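Local coordinates for protein type II restriction enzyme SfiI (PDB 2EZV) that cuts double-stranded DNA at the interrupted sequence GGCCNNNNNGGCC as a tetrameric type II restriction endonuclease, leaving fragments with terminal 5'-phosphates, at residues D[18-21]-D[22-26]; D[56-59]-D[60-64]. All blocks are in the same frame, centred on the assembly; numbering follows the deposited sequence.

Contact 1. Residues D[18-21]-D[22-26]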
loop_
_atom_site.group_PDB
_atom_site.type_symbol
_atom_site.label_atom_id
_atom_site.label_comp_id
_atom_site.label_asym_id
_atom_site.label_seq_id
_atom_site.Cartn_x
_atom_site.Cartn_y
_atom_site.Cartn_z
ATOM N N LYS D 18 0.432 24.488 -5.112
ATOM C CA LYS D 18 -0.113 24.823 -3.806
ATOM C C LYS D 18 -0.804 23.632 -3.143
ATOM O O LYS D 18 -0.581 23.374 -1.966
ATOM C CB LYS D 18 -1.100 25.985 -3.927
ATOM C CG LYS D 18 -1.462 26.629 -2.602
ATOM C CD LYS D 18 -2.470 27.732 -2.836
ATOM C CE LYS D 18 -2.756 28.523 -1.580
ATOM N NZ LYS D 18 -3.805 29.566 -1.817
ATOM N N GLN D 19 -1.635 22.900 -3.887
ATOM C CA GLN D 19 -2.311 21.757 -3.275
ATOM C C GLN D 19 -1.327 20.615 -3.033
ATOM O O GLN D 19 -1.520 19.797 -2.135
ATOM C CB GLN D 19 -3.524 21.293 -4.108
ATOM C CG GLN D 19 -3.239 20.529 -5.392
ATOM C CD GLN D 19 -4.524 20.045 -6.069
ATOM O OE1 GLN D 19 -5.373 20.844 -6.443
ATOM N NE2 GLN D 19 -4.661 18.735 -6.226
ATOM N N THR D 20 -0.261 20.565 -3.821
ATOM C CA THR D 20 0.762 19.538 -3.628
ATOM C C THR D 20 1.429 19.859 -2.288
ATOM O O THR D 20 1.585 18.995 -1.428
ATOM C CB THR D 20 1.822 19.583 -4.735
ATOM O OG1 THR D 20 1.233 19.174 -5.972
ATOM C CG2 THR D 20 2.998 18.670 -4.405
ATOM N N LEU D 21 1.779 21.127 -2.106
ATOM C CA LEU D 21 2.426 21.572 -0.885
ATOM C C LEU D 21 1.528 21.355 0.332
ATOM O O LEU D 21 1.973 20.811 1.351
ATOM C CB LEU D 21 2.804 23.045 -1.017
ATOM C CG LEU D 21 3.771 23.689 -0.016
ATOM C CD1 LEU D 21 3.008 24.610 0.888
ATOM C CD2 LEU D 21 4.510 22.640 0.776
ATOM N N ARG D 22 0.267 21.768 0.220
ATOM C CA ARG D 22 -0.685 21.625 1.317
ATOM C C ARG D 22 -0.775 20.186 1.817
ATOM O O ARG D 22 -0.757 19.941 3.022
ATOM C CB ARG D 22 -2.081 22.099 0.890
ATOM C CG ARG D 22 -3.083 22.087 2.030
ATOM C CD ARG D 22 -2.619 23.008 3.162
ATOM N NE ARG D 22 -3.478 22.940 4.343
ATOM C CZ ARG D 22 -3.508 21.916 5.191
ATOM N NH1 ARG D 22 -2.724 20.861 4.992
ATOM N NH2 ARG D 22 -4.315 21.948 6.251
ATOM N N THR D 23 -0.879 19.244 0.883
ATOM C CA THR D 23 -0.963 17.819 1.211
ATOM C C THR D 23 0.261 17.391 2.021
ATOM O O THR D 23 0.150 16.704 3.043
ATOM C CB THR D 23 -1.028 16.973 -0.077
ATOM O OG1 THR D 23 -2.135 17.408 -0.873
ATOM C CG2 THR D 23 -1.195 15.506 0.244
ATOM N N ILE D 24 1.431 17.807 1.552
ATOM C CA ILE D 24 2.682 17.485 2.215
ATOM C C ILE D 24 2.785 18.072 3.623
ATOM O O ILE D 24 3.370 17.444 4.509
ATOM C CB ILE D 24 3.881 17.938 1.344
ATOM C CG1 ILE D 24 3.928 17.060 0.089
ATOM C CG2 ILE D 24 5.185 17.839 2.130
ATOM C CD1 ILE D 24 4.979 17.446 -0.921
ATOM N N VAL D 25 2.210 19.259 3.836
ATOM C CA VAL D 25 2.244 19.897 5.158
ATOM C C VAL D 25 1.430 19.118 6.182
ATOM O O VAL D 25 1.807 19.076 7.357
ATOM C CB VAL D 25 1.723 21.354 5.125
ATOM C CG1 VAL D 25 1.617 21.915 6.558
ATOM C CG2 VAL D 25 2.667 22.212 4.321
ATOM N N GLN D 26 0.315 18.520 5.751
ATOM C CA GLN D 26 -0.518 17.716 6.649
ATOM C C GLN D 26 0.257 16.487 7.073
ATOM O O GLN D 26 0.214 16.080 8.230
ATOM C CB GLN D 26 -1.790 17.219 5.962
ATOM C CG GLN D 26 -2.930 18.196 5.961
ATOM C CD GLN D 26 -3.535 18.443 7.327
ATOM O OE1 GLN D 26 -3.967 19.542 7.606
ATOM N NE2 GLN D 26 -3.585 17.424 8.167
#

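Contact 2. Residues D[56-59]-D[60-64]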
loop_
_atom_site.group_PDB
_atom_site.type_symbol
_atom_site.label_atom_id
_atom_site.label_comp_id
_atom_site.label_asym_id
_atom_site.label_seq_id
_atom_site.Cartn_x
_atom_site.Cartn_y
_atom_site.Cartn_z
ATOM N N ASP D 56 14.947 10.268 6.059
ATOM C CA ASP D 56 14.055 9.217 6.518
ATOM C C ASP D 56 12.743 9.762 7.080
ATOM O O ASP D 56 11.678 9.238 6.760
ATOM C CB ASP D 56 14.761 8.340 7.561
ATOM C CG ASP D 56 15.816 7.431 6.942
ATOM O OD1 ASP D 56 15.905 7.382 5.690
ATOM O OD2 ASP D 56 16.552 6.760 7.702
ATOM N N ILE D 57 12.825 10.805 7.911
ATOM C CA ILE D 57 11.643 11.426 8.501
ATOM C C ILE D 57 10.707 11.841 7.367
ATOM O O ILE D 57 9.519 11.495 7.355
ATOM C CB ILE D 57 11.987 12.711 9.283
ATOM C CG1 ILE D 57 13.014 12.434 10.383
ATOM C CG2 ILE D 57 10.724 13.290 9.885
ATOM C CD1 ILE D 57 12.463 11.749 11.597
ATOM N N THR D 58 11.266 12.593 6.425
ATOM C CA THR D 58 10.532 13.091 5.271
ATOM C C THR D 58 9.832 11.960 4.528
ATOM O O THR D 58 8.648 12.054 4.200
ATOM C CB THR D 58 11.477 13.795 4.280
ATOM O OG1 THR D 58 12.048 14.952 4.903
ATOM C CG2 THR D 58 10.727 14.211 3.023
ATOM N N GLN D 59 10.581 10.899 4.245
ATOM C CA GLN D 59 10.021 9.766 3.540
ATOM C C GLN D 59 8.855 9.120 4.285
ATOM O O GLN D 59 7.799 8.895 3.700
ATOM C CB GLN D 59 11.089 8.703 3.271
ATOM C CG GLN D 59 10.480 7.409 2.747
ATOM C CD GLN D 59 11.499 6.341 2.412
ATOM O OE1 GLN D 59 11.154 5.170 2.286
ATOM N NE2 GLN D 59 12.752 6.738 2.254
ATOM N N TYR D 60 9.054 8.815 5.565
ATOM C CA TYR D 60 8.011 8.173 6.365
ATOM C C TYR D 60 6.784 9.054 6.479
ATOM O O TYR D 60 5.655 8.566 6.488
ATOM C CB TYR D 60 8.529 7.837 7.765
ATOM C CG TYR D 60 9.600 6.771 7.785
ATOM C CD1 TYR D 60 10.610 6.791 8.748
ATOM C CD2 TYR D 60 9.597 5.731 6.858
ATOM C CE1 TYR D 60 11.590 5.803 8.788
ATOM C CE2 TYR D 60 10.569 4.735 6.890
ATOM C CZ TYR D 60 11.561 4.778 7.858
ATOM O OH TYR D 60 12.527 3.796 7.899
ATOM N N ALA D 61 7.017 10.358 6.569
ATOM C CA ALA D 61 5.932 11.310 6.671
ATOM C C ALA D 61 5.116 11.377 5.384
ATOM O O ALA D 61 3.884 11.346 5.429
ATOM C CB ALA D 61 6.485 12.703 7.007
ATOM N N LEU D 62 5.803 11.436 4.244
ATOM C CA LEU D 62 5.145 11.577 2.945
ATOM C C LEU D 62 4.651 10.343 2.194
ATOM O O LEU D 62 3.621 10.419 1.521
ATOM C CB LEU D 62 6.039 12.375 1.984
ATOM C CG LEU D 62 6.759 13.660 2.416
ATOM C CD1 LEU D 62 6.902 14.564 1.196
ATOM C CD2 LEU D 62 6.012 14.383 3.508
ATOM N N GLU D 63 5.371 9.227 2.278
ATOM C CA GLU D 63 4.978 8.026 1.539
ATOM C C GLU D 63 3.586 7.552 1.907
ATOM O O GLU D 63 2.926 6.825 1.145
ATOM C CB GLU D 63 5.988 6.888 1.759
ATOM C CG GLU D 63 6.111 6.373 3.194
ATOM C CD GLU D 63 7.218 5.325 3.347
ATOM O OE1 GLU D 63 8.064 5.192 2.430
ATOM O OE2 GLU D 63 7.257 4.640 4.388
ATOM N N VAL D 64 3.135 8.018 3.064
ATOM C CA VAL D 64 1.849 7.644 3.619
ATOM C C VAL D 64 0.702 8.509 3.067
ATOM O O VAL D 64 -0.472 8.163 3.191
ATOM C CB VAL D 64 1.977 7.722 5.181
ATOM C CG1 VAL D 64 1.024 8.729 5.763
ATOM C CG2 VAL D 64 1.824 6.337 5.791
#

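Contact 1. Residues D[18-21]-D[22-26]
R22 takes up the carbonyl of K18 through its backbone N, 2.8 Å from K18 O, the first of four i to i+4 bonds that join 18-21 to 22-26 within helix 10-41. Its side chain bends at chi2, and the guanidinium forms a cation-pi contact with the ring of F264. T23 follows with two donors for one acceptor. Its backbone N lies 3.1 Å from Q19 O, well above the carbonyl plane, while its hydroxyl OG1, turned back alongside its own N (chi1 -56°), gives a second hydrogen bond of 2.8 Å to Q19 O, almost in line with the C=O bond. With an alanine here, Q19 O would probably keep the amide donor but lose the hydroxyl one, and the side chain's packing on P87 of the second subunit would be thinned. I24 bonds T20 O through its N and lies alongside T20, its CD1 4.2 Å from T20 CG2; both side chains continue onto I159 of strand 151-167. V25 makes the last of these backbone bonds, with V25 N 2.9 Å from L21 O. Its CG2 sits 4.0 Å from L21 CD2, the two side chains crossing at a slant, and both rest on W250 and Q235. Along one helix, then, the chemistry divides by face: branched aliphatic groups meet the strands, whereas the T23 hydroxyl turns back to its own backbone, so that a polar group is satisfied internally on the side that faces a neighbouring subunit.

Contact 2. Residues D[56-59]-D[60-64]
E63 N reaches back to Q59 O at 2.8 Å with an almost straight N-H...O angle of 169°, and Y60 N does the same to D56 O at 2.9 Å; A61 to I57 and L62 to T58 complete the four successive i to i+4 bonds. The carboxylates turn to the third subunit: E63 OE2 forms a salt bridge with R82 and D56 OD2 one with K81, each of that subunit, where Y60 OH also hydrogen-bonds F74 O. E63 gets there with CG wedged between its backbone N and carbonyl carbon (chi1 63°), which lays CG 3.1 Å from Q59 O. The Y60 ring lies obliquely to the preceding turn, its CD1 3.3 Å from D56 O. On another side T58 and L62 run side by side, T58 CG2 lying 4.1 Å from L62 CG, and both touch V99 of strand 93-104. This is an amphipathic helix of a PDDEXK nuclease, its apolar side packed both on the central sheet and, through I57 and A61, on helix 10-41: T58 also touches the calcium ligand A101, while the polar side joins a neighbouring subunit.

How the contacts relate
I24 CG2 of contact 1 packs 3.8 Å from L62 CD2 of contact 2, so the two helices meet directly, and both rest on strand 151-167. Contact 1 lies in the first half of helix 10-41, contact 2 on helix 49-62. Both are mostly buried, with seven of eight touching residues buried in contact 1 and six of eight in contact 2; their centres are about 10 Å and 13 Å from the chain centre. Each also faces another subunit, but differently: 18-26 meets the second through packing, whereas 56-64 meets the third through salt bridges and hydrogen bonds as well as packing. Contact 2 is also nearer the bound DNA, about 10 Å against 16 Å by nearest atoms.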